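Local atomic coordinates of extrinsic protein in photosystem II (Chaetoceros gracilis, PDB entry 4K7B), a protein that probably binds to photosystem II of a marine diatom as one of its extrinsic proteins and has a helical, probably PsbQ-like fold. Residues 21-26 with 33-38; 45-50 with 55-60; 61-66 with 88-93. All blocks are in the same frame, centred on the assembly; numbering follows the deposited sequence. Where two conformers were deposited one is given.

Interaction 1 of 3, residues 21-26 with 33-38; sequences AALKDA and KAIAEE
L23 reaches from the turn after helix 6-21 to the C-terminal end of helix 32-37, and its two methyl groups make most of the contact. Its CB points toward the other segment, and CG lies anti to the carbonyl carbon (chi1 -67°), which carries the fork across to A34, I35 and E38. CG splits the work between two branches. CD2 comes up to the backbone, 3.7 Å from A34 O and 4.0 Å from I35 CA, and also lies 3.8 Å from E38 CG. L23 CD1 rests against E38 CB at 4.0 Å and against I35 CG2 at 4.2 Å. L23 and E38 therefore meet obliquely through carbon atoms, and the bend of the glutamate at chi2 (-76°) turns its carboxylate aside, where OE2 forms a salt bridge with R19. A second, smaller touch lies one turn further along, where two alanines face each other: A26 CB stands 3.7 Å from A34 CB. Their small side chains allow the backbones to come close, with the CA atoms of A26 and A34 6.4 Å apart. The interface, burying 207 Å² over both sides, joins the turn and start of helix 24-29 to helix 32-37. Outside the two segments, L23 and I35 both pack on F42 of helix 39-49, while Y83 and V79 of helix 76-89 touch L23 and I35 respectively, linking the pair to the larger helical bundle. Since the side chains meet across the segments through carbon atoms alone, cohesion should come from burial and shape, with the charge of E38 answered by R19 rather than by this partner segment.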
loop_
_atom_site.group_PDB
_atom_site.type_symbol
_atom_site.label_atom_id
_atom_site.label_comp_id
_atom_site.label_asym_id
_atom_site.label_seq_id
_atom_site.Cartn_x
_atom_site.Cartn_y
_atom_site.Cartn_z
ATOM N N ALA A 21 -3.119 -1.419 -1.264
ATOM C CA ALA A 21 -4.191 -0.553 -1.726
ATOM C C ALA A 21 -5.291 -0.430 -0.681
ATOM O O ALA A 21 -5.928 0.619 -0.566
ATOM C CB ALA A 21 -4.764 -1.085 -3.040
ATOM N N ALA A 22 -5.510 -1.506 0.075
ATOM C CA ALA A 22 -6.563 -1.527 1.086
ATOM C C ALA A 22 -6.290 -0.553 2.226
ATOM O O ALA A 22 -7.184 -0.291 3.035
ATOM C CB ALA A 22 -6.751 -2.945 1.632
ATOM N N LEU A 23 -5.063 -0.039 2.301
ATOM C CA LEU A 23 -4.717 0.943 3.330
ATOM C C LEU A 23 -5.284 2.342 3.079
ATOM O O LEU A 23 -5.062 3.227 3.895
ATOM C CB LEU A 23 -3.195 1.042 3.508
ATOM C CG LEU A 23 -2.554 -0.211 4.097
ATOM C CD1 LEU A 23 -1.037 -0.163 3.970
ATOM C CD2 LEU A 23 -2.975 -0.377 5.542
ATOM N N LYS A 24 -6.004 2.545 1.985
ATOM C CA LYS A 24 -6.462 3.894 1.619
ATOM C C LYS A 24 -7.190 4.612 2.761
ATOM O O LYS A 24 -6.884 5.761 3.073
ATOM C CB LYS A 24 -7.357 3.848 0.380
ATOM C CG LYS A 24 -7.819 5.226 -0.076
ATOM C CD LYS A 24 -8.670 5.124 -1.333
ATOM C CE LYS A 24 -9.376 6.438 -1.642
ATOM N NZ LYS A 24 -10.403 6.774 -0.613
ATOM N N ASP A 25 -8.144 3.928 3.388
ATOM C CA ASP A 25 -8.881 4.531 4.497
ATOM C C ASP A 25 -7.985 4.827 5.705
ATOM O O ASP A 25 -8.103 5.884 6.324
ATOM C CB ASP A 25 -10.064 3.651 4.902
ATOM C CG ASP A 25 -11.217 3.747 3.927
ATOM O OD1 ASP A 25 -11.555 4.871 3.499
ATOM O OD2 ASP A 25 -11.781 2.694 3.583
ATOM N N ALA A 26 -7.082 3.905 6.035
ATOM C CA ALA A 26 -6.155 4.139 7.142
ATOM C C ALA A 26 -5.297 5.370 6.874
ATOM O O ALA A 26 -5.068 6.189 7.758
ATOM C CB ALA A 26 -5.278 2.907 7.373
ATOM N N LYS A 33 -0.826 2.909 12.580
ATOM C CA LYS A 33 -0.682 1.536 13.061
ATOM C C LYS A 33 -1.071 0.507 11.993
ATOM O O LYS A 33 -0.419 -0.516 11.845
ATOM C CB LYS A 33 -1.521 1.334 14.326
ATOM C CG LYS A 33 -1.575 -0.093 14.841
ATOM C CD LYS A 33 -2.536 -0.182 16.014
ATOM C CE LYS A 33 -3.199 -1.534 16.107
ATOM N NZ LYS A 33 -2.347 -2.512 16.842
ATOM N N ALA A 34 -2.140 0.773 11.248
ATOM C CA ALA A 34 -2.580 -0.175 10.220
ATOM C C ALA A 34 -1.506 -0.352 9.131
ATOM O O ALA A 34 -1.238 -1.474 8.606
ATOM C CB ALA A 34 -3.892 0.299 9.602
ATOM N N ILE A 35 -0.862 0.771 8.822
ATOM C CA ILE A 35 0.175 0.772 7.809
ATOM C C ILE A 35 1.359 -0.029 8.334
ATOM O O ILE A 35 1.881 -0.897 7.638
ATOM C CB ILE A 35 0.614 2.192 7.438
ATOM C CG1 ILE A 35 -0.585 3.054 7.032
ATOM C CG2 ILE A 35 1.625 2.149 6.308
ATOM C CD1 ILE A 35 -0.200 4.502 6.741
ATOM N N ALA A 36 1.770 0.242 9.566
ATOM C CA ALA A 36 2.872 -0.513 10.157
ATOM C C ALA A 36 2.560 -2.006 10.254
ATOM O O ALA A 36 3.453 -2.849 10.163
ATOM C CB ALA A 36 3.211 0.050 11.524
ATOM N N GLU A 37 1.289 -2.332 10.445
ATOM C CA GLU A 37 0.874 -3.714 10.517
ATOM C C GLU A 37 0.949 -4.369 9.152
ATOM O O GLU A 37 0.977 -5.599 9.070
ATOM C CB GLU A 37 -0.534 -3.825 11.113
ATOM C CG GLU A 37 -0.550 -3.538 12.600
ATOM C CD GLU A 37 -1.932 -3.624 13.208
ATOM O OE1 GLU A 37 -2.922 -3.395 12.483
ATOM O OE2 GLU A 37 -2.023 -3.924 14.416
ATOM N N GLU A 38 0.967 -3.569 8.079
ATOM C CA GLU A 38 1.228 -4.162 6.740
ATOM C C GLU A 38 2.693 -4.143 6.197
ATOM O O GLU A 38 2.956 -4.305 4.969
ATOM C CB GLU A 38 0.305 -3.534 5.692
ATOM C CG GLU A 38 -1.164 -3.700 5.990
ATOM C CD GLU A 38 -1.691 -5.085 5.696
ATOM O OE1 GLU A 38 -2.843 -5.349 6.073
ATOM O OE2 GLU A 38 -0.978 -5.905 5.084
#

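Interaction 2 of 3, residues 45-50 with 55-60; sequences FNSGAY and AKKNAA
An antiparallel helical hairpin of the PsbQ-like domain places Y50, just past the end of helix 39-49, against K56, K57 and A60 of helix 54-73. The short axes of 45-49 and 55-60 run at 170° and approach to 9.2 Å. Y50 is sandwiched: A49 CB lies over the centre of one ring face, and K56 CB covers the opposite face, offset toward the rim. The latter is a CH-pi contact, with K56 CB 3.9 Å from the ring centroid and 16° off the ring normal. Bends at chi2 and chi3 fold the lysine chain along the ring, bringing K56 CE to 3.6 Å from Y50 OH. That hydroxyl accepts a hydrogen bond from water 2, located in the ring plane at its edge, and is also hydrogen-bonded to N90 OD1. Water 2 in turn receives a weak bond from K56 NZ. On the other flank K57 stretches out, with CG anti to its own N (chi1 -170°), so that its chain passes N46 O and Y50 O on the way to S47; CG is 3.7 Å from N46 O. Deeper in the hairpin N46 lays its amide against A60, whose CB is 3.3 Å from N46 OD1. The amide's polar atoms find partners on two helices: OD1 is hydrogen-bonded to Y86 OH and ND2 to T64 OG1, an arrangement that would fix its rotation. At the far end of K57, water 1 bridges the helices, donating to S47 O at 2.9 Å and accepting from K57 NZ at 2.9 Å.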
loop_
_atom_site.group_PDB
_atom_site.type_symbol
_atom_site.label_atom_id
_atom_site.label_comp_id
_atom_site.label_asym_id
_atom_site.label_seq_id
_atom_site.Cartn_x
_atom_site.Cartn_y
_atom_site.Cartn_z
ATOM N N PHE A 45 5.759 -7.412 -1.508
ATOM C CA PHE A 45 5.513 -6.784 -2.799
ATOM C C PHE A 45 6.835 -6.421 -3.437
ATOM O O PHE A 45 7.090 -6.721 -4.588
ATOM C CB PHE A 45 4.659 -5.517 -2.709
ATOM C CG PHE A 45 4.403 -4.887 -4.058
ATOM C CD1 PHE A 45 3.290 -5.252 -4.808
ATOM C CD2 PHE A 45 5.303 -3.968 -4.601
ATOM C CE1 PHE A 45 3.060 -4.704 -6.058
ATOM C CE2 PHE A 45 5.086 -3.415 -5.845
ATOM C CZ PHE A 45 3.961 -3.785 -6.594
ATOM N N ASN A 46 7.682 -5.725 -2.688
ATOM C CA ASN A 46 8.917 -5.262 -3.280
ATOM C C ASN A 46 9.808 -6.404 -3.774
ATOM O O ASN A 46 10.414 -6.292 -4.841
ATOM C CB ASN A 46 9.687 -4.376 -2.287
ATOM C CG ASN A 46 8.923 -3.113 -1.924
ATOM O OD1 ASN A 46 7.978 -2.739 -2.611
ATOM N ND2 ASN A 46 9.337 -2.453 -0.841
ATOM N N SER A 47 9.881 -7.500 -3.019
ATOM C CA SER A 47 10.723 -8.638 -3.408
ATOM C C SER A 47 10.069 -9.533 -4.467
ATOM O O SER A 47 10.756 -10.066 -5.337
ATOM C CB SER A 47 11.078 -9.497 -2.186
ATOM O OG SER A 47 11.912 -8.801 -1.275
ATOM N N GLY A 48 8.767 -9.703 -4.370
ATOM C CA GLY A 48 8.048 -10.614 -5.257
ATOM C C GLY A 48 7.669 -10.027 -6.596
ATOM O O GLY A 48 7.658 -10.720 -7.618
ATOM N N ALA A 49 7.336 -8.740 -6.605
ATOM C CA ALA A 49 7.037 -8.044 -7.854
ATOM C C ALA A 49 8.295 -7.774 -8.671
ATOM O O ALA A 49 8.227 -7.667 -9.899
ATOM C CB ALA A 49 6.301 -6.727 -7.585
ATOM N N TYR A 50 9.428 -7.642 -7.982
ATOM C CA TYR A 50 10.697 -7.325 -8.619
ATOM C C TYR A 50 11.802 -8.323 -8.276
ATOM O O TYR A 50 12.793 -7.960 -7.633
ATOM C CB TYR A 50 11.144 -5.900 -8.237
ATOM C CG TYR A 50 10.071 -4.872 -8.490
ATOM C CD1 TYR A 50 9.520 -4.716 -9.760
ATOM C CD2 TYR A 50 9.578 -4.080 -7.462
ATOM C CE1 TYR A 50 8.528 -3.788 -9.998
ATOM C CE2 TYR A 50 8.584 -3.147 -7.696
ATOM C CZ TYR A 50 8.055 -3.013 -8.969
ATOM O OH TYR A 50 7.067 -2.087 -9.219
ATOM N N ALA A 55 16.930 -2.191 -9.997
ATOM C CA ALA A 55 16.618 -0.767 -9.990
ATOM C C ALA A 55 15.208 -0.509 -9.442
ATOM O O ALA A 55 15.003 0.358 -8.578
ATOM C CB ALA A 55 16.789 -0.180 -11.390
ATOM N N LYS A 56 14.237 -1.277 -9.933
ATOM C CA LYS A 56 12.861 -1.114 -9.475
ATOM C C LYS A 56 12.702 -1.506 -8.015
ATOM O O LYS A 56 11.985 -0.846 -7.260
ATOM C CB LYS A 56 11.894 -1.903 -10.367
ATOM C CG LYS A 56 11.574 -1.196 -11.665
ATOM C CD LYS A 56 10.690 0.024 -11.447
ATOM C CE LYS A 56 9.206 -0.307 -11.549
ATOM N NZ LYS A 56 8.366 0.906 -11.374
ATOM N N LYS A 57 13.368 -2.587 -7.610
ATOM C CA LYS A 57 13.330 -2.985 -6.210
ATOM C C LYS A 57 13.938 -1.905 -5.315
ATOM O O LYS A 57 13.348 -1.539 -4.307
ATOM C CB LYS A 57 14.027 -4.324 -5.987
ATOM C CG LYS A 57 13.795 -4.877 -4.583
ATOM C CD LYS A 57 14.280 -6.295 -4.440
ATOM C CE LYS A 57 14.103 -6.790 -3.004
ATOM N NZ LYS A 57 14.655 -8.154 -2.826
ATOM N N ASN A 58 15.103 -1.392 -5.688
ATOM C CA ASN A 58 15.740 -0.360 -4.871
ATOM C C ASN A 58 14.838 0.872 -4.759
ATOM O O ASN A 58 14.734 1.472 -3.665
ATOM C CB ASN A 58 17.126 0.026 -5.413
ATOM C CG ASN A 58 18.244 -0.913 -4.937
ATOM O OD1 ASN A 58 18.099 -1.649 -3.962
ATOM N ND2 ASN A 58 19.378 -0.868 -5.624
ATOM N N ALA A 59 14.175 1.231 -5.860
ATOM C CA ALA A 59 13.262 2.372 -5.845
ATOM C C ALA A 59 12.083 2.115 -4.917
ATOM O O ALA A 59 11.667 3.000 -4.166
ATOM C CB ALA A 59 12.765 2.680 -7.247
ATOM N N ALA A 60 11.558 0.898 -4.974
ATOM C CA ALA A 60 10.409 0.531 -4.157
ATOM C C ALA A 60 10.748 0.551 -2.677
ATOM O O ALA A 60 9.936 0.996 -1.859
ATOM C CB ALA A 60 9.869 -0.840 -4.583
HETATM O O HOH W 1 13.596 -9.724 -5.044
HETATM O O HOH W 2 6.102 -1.305 -11.895
#

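Interaction 3 of 3, residues 61-66 with 88-93; sequences IAQTNE and AANEIR
A single amide-to-amide hydrogen bond, from N90 ND2 to Q63 OE1, carries the polar part of this contact, and the two segments are otherwise well separated: the nearest CA pair, Q63 and A89, is 8.8 Å apart. Only 97 Å² is buried over both sides. The bond is 2.8 Å long between N90 ND2 and Q63 OE1. Seen from the acceptor, N90 ND2 lies almost in line with the C=O bond, at 165°, whereas the N-H...O angle is a bent 134°. OE1 is also tilted out of the N90 amide plane, and the two amide planes are turned 65° against each other, so the groups meet obliquely rather than flat. Q63 spans the gap because its chain is extended beyond CG. Alongside the bond, A89 CB comes against the amide end of the glutamine, 3.5 Å from Q63 NE2. N90 follows helix 76-89 directly, and E91, with positive phi, is the C-prime residue of a Schellman motif that ends it. The N90 amide is held from several directions: ND2 also bonds to Y86 O, and OD1 to Y50 OH. An alanine in place of Q63 is likely to leave N90 ND2 without this acceptor and to uncover the methyl of A89, weakening the side-chain link between helices 54-73 and 76-89. The chemistry is thus that of a directional amide bridge with very little apolar packing, joining the middle of one long helix to the capped end of the next.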
loop_
_atom_site.group_PDB
_atom_site.type_symbol
_atom_site.label_atom_id
_atom_site.label_comp_id
_atom_site.label_asym_id
_atom_site.label_seq_id
_atom_site.Cartn_x
_atom_site.Cartn_y
_atom_site.Cartn_z
ATOM N N ILE A 61 11.944 0.070 -2.338
ATOM C CA ILE A 61 12.415 0.102 -0.962
ATOM C C ILE A 61 12.569 1.550 -0.509
ATOM O O ILE A 61 12.132 1.910 0.585
ATOM C CB ILE A 61 13.738 -0.682 -0.816
ATOM C CG1 ILE A 61 13.476 -2.185 -0.915
ATOM C CG2 ILE A 61 14.441 -0.342 0.504
ATOM C CD1 ILE A 61 14.731 -3.031 -1.040
ATOM N N ALA A 62 13.155 2.400 -1.356
ATOM C CA ALA A 62 13.257 3.817 -1.000
ATOM C C ALA A 62 11.891 4.490 -0.760
ATOM O O ALA A 62 11.735 5.270 0.193
ATOM C CB ALA A 62 14.081 4.586 -2.040
ATOM N N GLN A 63 10.912 4.180 -1.606
ATOM C CA GLN A 63 9.571 4.762 -1.478
ATOM C C GLN A 63 8.875 4.258 -0.214
ATOM O O GLN A 63 8.126 4.993 0.467
ATOM C CB GLN A 63 8.748 4.443 -2.733
ATOM C CG GLN A 63 9.296 5.134 -3.982
ATOM C CD GLN A 63 8.966 4.404 -5.272
ATOM O OE1 GLN A 63 8.253 3.400 -5.276
ATOM N NE2 GLN A 63 9.501 4.904 -6.380
ATOM N N THR A 64 9.145 2.996 0.113
ATOM C CA THR A 64 8.629 2.411 1.353
ATOM C C THR A 64 9.213 3.137 2.571
ATOM O O THR A 64 8.485 3.542 3.511
ATOM C CB THR A 64 8.951 0.907 1.422
ATOM O OG1 THR A 64 8.350 0.247 0.289
ATOM C CG2 THR A 64 8.414 0.288 2.708
ATOM N N ASN A 65 10.532 3.322 2.537
ATOM C CA ASN A 65 11.204 4.053 3.602
ATOM C C ASN A 65 10.613 5.452 3.739
ATOM O O ASN A 65 10.447 5.957 4.848
ATOM C CB ASN A 65 12.705 4.155 3.357
ATOM C CG ASN A 65 13.452 2.850 3.641
ATOM O OD1 ASN A 65 12.976 1.982 4.358
ATOM N ND2 ASN A 65 14.644 2.719 3.068
ATOM N N GLU A 66 10.289 6.082 2.612
ATOM C CA GLU A 66 9.684 7.412 2.656
ATOM C C GLU A 66 8.331 7.400 3.368
ATOM O O GLU A 66 8.035 8.302 4.190
ATOM C CB GLU A 66 9.529 7.980 1.244
ATOM C CG GLU A 66 9.306 9.473 1.223
ATOM C CD GLU A 66 10.529 10.243 1.683
ATOM O OE1 GLU A 66 10.368 11.349 2.241
ATOM O OE2 GLU A 66 11.653 9.737 1.488
ATOM N N ALA A 88 1.651 4.776 -7.248
ATOM C CA ALA A 88 1.732 5.197 -8.644
ATOM C C ALA A 88 2.995 4.653 -9.304
ATOM O O ALA A 88 2.953 4.166 -10.436
ATOM C CB ALA A 88 1.692 6.707 -8.743
ATOM N N ALA A 89 4.113 4.717 -8.587
ATOM C CA ALA A 89 5.392 4.303 -9.160
ATOM C C ALA A 89 5.448 2.802 -9.396
ATOM O O ALA A 89 6.201 2.325 -10.243
ATOM C CB ALA A 89 6.543 4.739 -8.258
ATOM N N ASN A 90 4.649 2.060 -8.646
ATOM C CA ASN A 90 4.697 0.609 -8.723
ATOM C C ASN A 90 3.490 -0.034 -9.397
ATOM O O ASN A 90 3.336 -1.255 -9.375
ATOM C CB ASN A 90 4.947 0.032 -7.335
ATOM C CG ASN A 90 6.341 0.343 -6.857
ATOM O OD1 ASN A 90 7.304 -0.231 -7.351
ATOM N ND2 ASN A 90 6.463 1.308 -5.957
ATOM N N GLU A 91 2.656 0.810 -10.003
ATOM C CA GLU A 91 1.470 0.360 -10.730
ATOM C C GLU A 91 0.543 -0.454 -9.846
ATOM O O GLU A 91 -0.066 -1.433 -10.293
ATOM C CB GLU A 91 1.844 -0.424 -11.999
ATOM C CG GLU A 91 2.509 0.421 -13.067
ATOM C CD GLU A 91 2.333 -0.177 -14.451
ATOM O OE1 GLU A 91 2.381 -1.420 -14.576
ATOM O OE2 GLU A 91 2.133 0.597 -15.412
ATOM N N ILE A 92 0.452 -0.060 -8.580
ATOM C CA ILE A 92 -0.538 -0.657 -7.698
ATOM C C ILE A 92 -1.773 0.206 -7.800
ATOM O O ILE A 92 -1.735 1.395 -7.490
ATOM C CB ILE A 92 -0.067 -0.699 -6.236
ATOM C CG1 ILE A 92 1.260 -1.453 -6.118
ATOM C CG2 ILE A 92 -1.133 -1.347 -5.367
ATOM C CD1 ILE A 92 1.894 -1.344 -4.733
ATOM N N ARG A 93 -2.865 -0.388 -8.270
ATOM C CA ARG A 93 -4.071 0.372 -8.513
ATOM C C ARG A 93 -4.927 0.449 -7.259
ATOM O O ARG A 93 -4.958 -0.488 -6.472
ATOM C CB ARG A 93 -4.838 -0.246 -9.684
ATOM C CG ARG A 93 -4.019 -0.189 -10.973
ATOM C CD ARG A 93 -4.718 -0.823 -12.158
ATOM N NE ARG A 93 -4.041 -0.460 -13.400
ATOM C CZ ARG A 93 -2.982 -1.095 -13.892
ATOM N NH1 ARG A 93 -2.476 -2.141 -13.251
ATOM N NH2 ARG A 93 -2.427 -0.688 -15.027
#

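Interactions 2 and 3 form one neighbourhood, with centres about 9 Å apart and helix 54-73 common to both. Their polar groups interlock: Y50 OH lies 2.6 Å from N90 OD1, and N46 ND2 lies 3.1 Å from T64 OG1, both probable hydrogen bonds, while F45 CZ packs at 3.6 Å from I92 CG1. Interaction 1 stands further off, its centre about 14 Å from that of interaction 3 and about 19 Å from that of interaction 2. It touches interaction 3 where A21 CB meets R93 O at 3.5 Å. Sulfate ions, probably from crystallisation, lie about 5 Å from the E38 side chain and about 4 Å from that of Y50.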